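Glycoside Hydrolase (Bacteroides uniformis, PDB 5T99) probably hydrolyses terminal beta-galactosidic linkages of agarose-derived sugars, as a family 2 glycoside hydrolase that binds the inhibitor galacto-isofagomine. Local coordinates at residues E204-N209 and Q245-A250; F217-S222 and D236-A241. All blocks are in the same frame, centred on the assembly; numbering follows the deposited sequence.

How the contacts relate
Contacts 1 and 2 each supply one ladder to a pair of sheets packed face to face, as in a beta sandwich. Contact 1 belongs to the three-stranded sheet and contact 2 to the four-stranded one; both pair an outermost strand with its neighbour, so each has one face in the core and one at the surface. Their centres lie about 7 Å apart. Inside, Thr-205 and Thr-248 pack on Ile-219, Val-207 and Thr-248 on Val-238, and Phe-217 rests on Asn-209; Thr-248 OG1 probably hydrogen-bonds Asp-236 OD2. Across the outer faces, contact 1 joins mostly long side chains, two of them lysines, with Thr-206 among them, and contact 2 a single pair of asparagines.

Contact 1 (E204-N209 and Q245-A250); sequences ETTVKN and QGKTLA. With EDO (1,2-ethanediol), chain K.
Thr-205 and Thr-248 exchange backbone hydrogen bonds, Thr-205 N donating to Thr-248 O over 2.9 Å, and Val-207 and Gly-246 repeat the exchange two residues on, Val-207 N reaching Gly-246 O at 3.0 Å with an N-H...O angle of 169°. Between these pairs CA-H groups add weaker contacts, as where Lys-247 CA comes 3.3 Å from Thr-205 O. The result is a regular antiparallel ladder with Glu-204/Leu-249, Thr-206/Lys-247 and Lys-208/Gln-245 as its non-hydrogen-bonded pairs.

In fold terms this ladder joins the middle strand of a three-stranded sheet, 198-209, to the outermost strand 245-255, within a family 2 region whose relatives form an immunoglobulin-like beta sandwich. The face bearing Thr-205, Val-207 and Thr-248 turns toward the opposing sheet, where Thr-248 OG1 has Asp-236 as its partner. Thr-248 CG2 lies 4.0 Å from Thr-205 CB and also packs on Ile-219 of that sheet.

Packing on the other face is made largely by the carbon parts of polar side chains. Thr-206 CG2, anti to the backbone N, is carried against the Gln-245 side chain and lies 3.4 Å from its CD, while the Thr-206 and Lys-247 side chains lie side by side, pointing the same way, with OG1 against CG of the lysine. Leu-249 brings CD2 to 3.6 Å from Glu-204 CB.

Electrostatics are looser. The carboxylate of Glu-204 sits beside the stem of Lys-247, but OE2 and NZ remain 4.7 Å apart, leaving at most a through-space attraction. OE1 instead accepts a hydrogen bond from O1 of a 1,2-ethanediol, probably from the crystallisation liquor, at 2.8 Å. Were Glu-204 cut back to an alanine, Lys-247 would probably lose the acidic group beside its stem and Leu-249 the CG it packs on.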
# COMPACT_ATOMS: atom_id res chain seq x y z
N GLU A 204 14.23 17.60 -16.29
CA GLU A 204 13.56 18.88 -16.45
C GLU A 204 13.51 19.60 -15.11
O GLU A 204 12.97 19.06 -14.16
CB GLU A 204 12.13 18.71 -16.97
CG GLU A 204 11.46 20.03 -17.34
CD GLU A 204 9.96 19.89 -17.49
OE1 GLU A 204 9.50 19.78 -18.64
OE2 GLU A 204 9.27 19.85 -16.46
N THR A 205 14.06 20.81 -15.06
CA THR A 205 14.08 21.62 -13.85
C THR A 205 13.11 22.80 -14.03
O THR A 205 13.14 23.48 -15.05
CB THR A 205 15.50 22.15 -13.55
OG1 THR A 205 16.44 21.09 -13.66
CG2 THR A 205 15.60 22.75 -12.16
N THR A 206 12.27 23.02 -13.02
CA THR A 206 11.39 24.18 -12.94
C THR A 206 11.94 25.11 -11.87
O THR A 206 12.24 24.68 -10.75
CB THR A 206 9.94 23.75 -12.55
OG1 THR A 206 9.45 22.78 -13.49
CG2 THR A 206 8.99 24.95 -12.53
N VAL A 207 12.07 26.39 -12.21
CA VAL A 207 12.58 27.39 -11.26
C VAL A 207 11.62 28.56 -11.21
O VAL A 207 11.19 29.06 -12.26
CB VAL A 207 14.00 27.88 -11.64
CG1 VAL A 207 14.49 28.91 -10.63
CG2 VAL A 207 14.97 26.71 -11.72
N LYS A 208 11.29 28.99 -9.99
CA LYS A 208 10.43 30.14 -9.74
C LYS A 208 11.30 31.32 -9.31
O LYS A 208 12.18 31.17 -8.46
CB LYS A 208 9.42 29.79 -8.65
CG LYS A 208 8.35 30.85 -8.39
CD LYS A 208 7.32 30.90 -9.52
CE LYS A 208 6.20 31.89 -9.23
NZ LYS A 208 6.73 33.29 -9.19
N ASN A 209 11.05 32.48 -9.92
CA ASN A 209 11.74 33.73 -9.59
C ASN A 209 10.76 34.67 -8.87
O ASN A 209 10.01 35.41 -9.50
CB ASN A 209 12.28 34.40 -10.86
CG ASN A 209 13.08 35.66 -10.58
OD1 ASN A 209 13.22 36.08 -9.43
ND2 ASN A 209 13.62 36.27 -11.64
N GLN A 245 7.91 31.77 -13.75
CA GLN A 245 8.44 30.43 -13.58
C GLN A 245 8.91 29.95 -14.95
O GLN A 245 8.23 30.16 -15.94
CB GLN A 245 7.31 29.55 -13.09
CG GLN A 245 7.67 28.16 -12.64
CD GLN A 245 6.44 27.27 -12.51
OE1 GLN A 245 5.86 26.84 -13.51
NE2 GLN A 245 6.04 27.00 -11.28
N GLY A 246 10.09 29.34 -15.00
CA GLY A 246 10.65 28.82 -16.26
C GLY A 246 11.07 27.37 -16.12
O GLY A 246 11.27 26.88 -15.01
N LYS A 247 11.19 26.69 -17.26
CA LYS A 247 11.60 25.28 -17.32
C LYS A 247 12.76 25.08 -18.28
O LYS A 247 12.86 25.76 -19.29
CB LYS A 247 10.45 24.39 -17.79
CG LYS A 247 9.30 24.27 -16.80
CD LYS A 247 8.09 23.65 -17.46
CE LYS A 247 7.04 23.33 -16.43
NZ LYS A 247 5.77 22.88 -17.07
N THR A 248 13.60 24.11 -17.96
CA THR A 248 14.75 23.78 -18.78
C THR A 248 14.98 22.29 -18.74
O THR A 248 14.68 21.64 -17.74
CB THR A 248 16.01 24.55 -18.32
OG1 THR A 248 17.14 24.17 -19.13
CG2 THR A 248 16.32 24.30 -16.84
N LEU A 249 15.54 21.77 -19.83
CA LEU A 249 15.80 20.36 -20.02
C LEU A 249 17.27 20.12 -20.38
O LEU A 249 17.84 20.84 -21.19
CB LEU A 249 14.92 19.83 -21.15
CG LEU A 249 13.58 19.25 -20.72
CD1 LEU A 249 12.64 19.14 -21.92
CD2 LEU A 249 13.77 17.88 -20.07
N ALA A 250 17.85 19.10 -19.77
CA ALA A 250 19.22 18.67 -20.04
C ALA A 250 19.30 17.16 -19.87
O ALA A 250 18.39 16.56 -19.31
CB ALA A 250 20.17 19.35 -19.08
C1 EDO K . 6.41 19.59 -18.29
O1 EDO K . 6.87 20.19 -19.51
C2 EDO K . 5.33 18.55 -18.52
O2 EDO K . 4.25 18.72 -17.59

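Contact 2 (F217-S222 and D236-A241); sequences FNIRHS and DNVEVA
Phe-217 and Val-238 form a hydrogen-bonded antiparallel pair, Phe-217 N reaching Val-238 O at 3.0 Å and Phe-217 O accepting from Val-238 N in its carbonyl plane. The phenyl ring extends along the partner strand, with CE2 4.2 Å from Val-240 CB, and the two side chains cross at about a right angle. Next, Asn-218 faces Asn-237 on the outer side: its OD1 lies 3.7 Å from Asn-237 CB, and the amide planes stand 64° apart in a packing contact.

Ile-219 closes the second hydrogen-bonded pair with Asp-236. Ile-219 N donates a hydrogen bond to Asp-236 O at 2.9 Å from well above the carbonyl plane, 45° out of it. With CG1 anti to the carbonyl carbon (chi1 -59°), Ile-219 sends CD1 toward Val-238 CG1, 4.1 Å away, while CG2 sits over one face of the His-221 ring, toward its rim. A water in the plane of that ring, at its edge, lies 3.2 Å from His-221 NE2 and donates to Asp-236 OD2, whose partner across the sandwich is Thr-248. Strands 215-224 and 230-240 make a beta hairpin at the margin of one sheet of a two-sheet beta sandwich, consistent with the immunoglobulin-like domain of family 2 enzymes.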
# COMPACT_ATOMS: atom_id res chain seq x y z
N PHE A 217 19.93 31.82 -14.04
CA PHE A 217 20.34 31.02 -12.88
C PHE A 217 20.99 29.73 -13.32
O PHE A 217 20.54 29.10 -14.28
CB PHE A 217 19.13 30.74 -12.00
CG PHE A 217 18.33 31.97 -11.67
CD1 PHE A 217 18.83 32.93 -10.79
CD2 PHE A 217 17.09 32.20 -12.25
CE1 PHE A 217 18.11 34.07 -10.49
CE2 PHE A 217 16.36 33.34 -11.95
CZ PHE A 217 16.87 34.27 -11.06
N ASN A 218 22.06 29.34 -12.63
CA ASN A 218 22.76 28.10 -12.94
C ASN A 218 22.19 26.95 -12.12
O ASN A 218 21.73 27.14 -11.00
CB ASN A 218 24.28 28.23 -12.70
CG ASN A 218 24.96 29.07 -13.77
OD1 ASN A 218 24.51 29.14 -14.91
ND2 ASN A 218 26.07 29.70 -13.41
N ILE A 219 22.21 25.76 -12.71
CA ILE A 219 21.66 24.56 -12.10
C ILE A 219 22.75 23.51 -12.10
O ILE A 219 23.36 23.27 -13.14
CB ILE A 219 20.46 24.01 -12.91
CG1 ILE A 219 19.35 25.06 -13.01
CG2 ILE A 219 19.92 22.73 -12.27
CD1 ILE A 219 18.39 24.81 -14.15
N ARG A 220 23.00 22.89 -10.94
CA ARG A 220 23.94 21.80 -10.82
C ARG A 220 23.25 20.54 -10.31
O ARG A 220 22.86 20.46 -9.14
CB ARG A 220 25.08 22.16 -9.88
CG ARG A 220 26.21 21.15 -9.90
CD ARG A 220 27.19 21.39 -8.77
NE ARG A 220 27.79 22.72 -8.88
CZ ARG A 220 28.47 23.33 -7.90
NH1 ARG A 220 28.66 22.74 -6.72
NH2 ARG A 220 28.96 24.55 -8.11
N HIS A 221 23.14 19.56 -11.21
CA HIS A 221 22.60 18.24 -10.88
C HIS A 221 23.71 17.28 -10.47
O HIS A 221 24.53 16.91 -11.32
CB HIS A 221 21.89 17.64 -12.09
CG HIS A 221 20.70 18.41 -12.54
ND1 HIS A 221 19.63 18.66 -11.70
CD2 HIS A 221 20.38 18.95 -13.74
CE1 HIS A 221 18.72 19.35 -12.36
NE2 HIS A 221 19.15 19.54 -13.60
N SER A 222 23.72 16.88 -9.21
CA SER A 222 24.61 15.81 -8.72
C SER A 222 23.84 14.49 -8.59
O SER A 222 22.88 14.38 -7.81
CB SER A 222 25.22 16.20 -7.37
OG SER A 222 26.01 17.37 -7.51
N ASP A 236 23.20 22.92 -16.10
CA ASP A 236 22.15 23.48 -16.93
C ASP A 236 21.96 24.93 -16.48
O ASP A 236 22.65 25.37 -15.56
CB ASP A 236 20.86 22.65 -16.79
CG ASP A 236 19.86 22.88 -17.91
OD1 ASP A 236 20.21 23.56 -18.90
OD2 ASP A 236 18.70 22.38 -17.78
N ASN A 237 21.08 25.66 -17.14
CA ASN A 237 20.69 26.98 -16.67
C ASN A 237 19.34 27.38 -17.23
O ASN A 237 18.85 26.79 -18.20
CB ASN A 237 21.74 28.02 -17.05
CG ASN A 237 22.03 28.04 -18.54
OD1 ASN A 237 21.25 28.58 -19.32
ND2 ASN A 237 23.13 27.43 -18.93
N VAL A 238 18.76 28.41 -16.63
CA VAL A 238 17.46 28.91 -17.07
C VAL A 238 17.32 30.41 -16.81
O VAL A 238 17.71 30.90 -15.76
CB VAL A 238 16.34 28.09 -16.39
CG1 VAL A 238 16.32 28.31 -14.88
CG2 VAL A 238 14.99 28.41 -17.02
N GLU A 239 16.80 31.13 -17.81
CA GLU A 239 16.37 32.52 -17.66
C GLU A 239 14.91 32.56 -17.23
O GLU A 239 14.05 31.98 -17.89
CB GLU A 239 16.50 33.31 -18.96
CG GLU A 239 17.92 33.69 -19.35
CD GLU A 239 17.99 35.02 -20.10
OE1 GLU A 239 18.32 35.01 -21.30
OE2 GLU A 239 17.70 36.07 -19.47
N VAL A 240 14.64 33.24 -16.13
CA VAL A 240 13.29 33.41 -15.62
C VAL A 240 13.08 34.87 -15.28
O VAL A 240 13.86 35.45 -14.52
CB VAL A 240 13.06 32.56 -14.36
CG1 VAL A 240 11.57 32.48 -14.03
CG2 VAL A 240 13.65 31.16 -14.52
N ALA A 241 12.04 35.48 -15.85
CA ALA A 241 11.68 36.86 -15.54
C ALA A 241 11.09 36.98 -14.14
O ALA A 241 10.64 35.98 -13.55
CB ALA A 241 10.71 37.41 -16.57
O HOH W 1 17.53 20.64 -16.10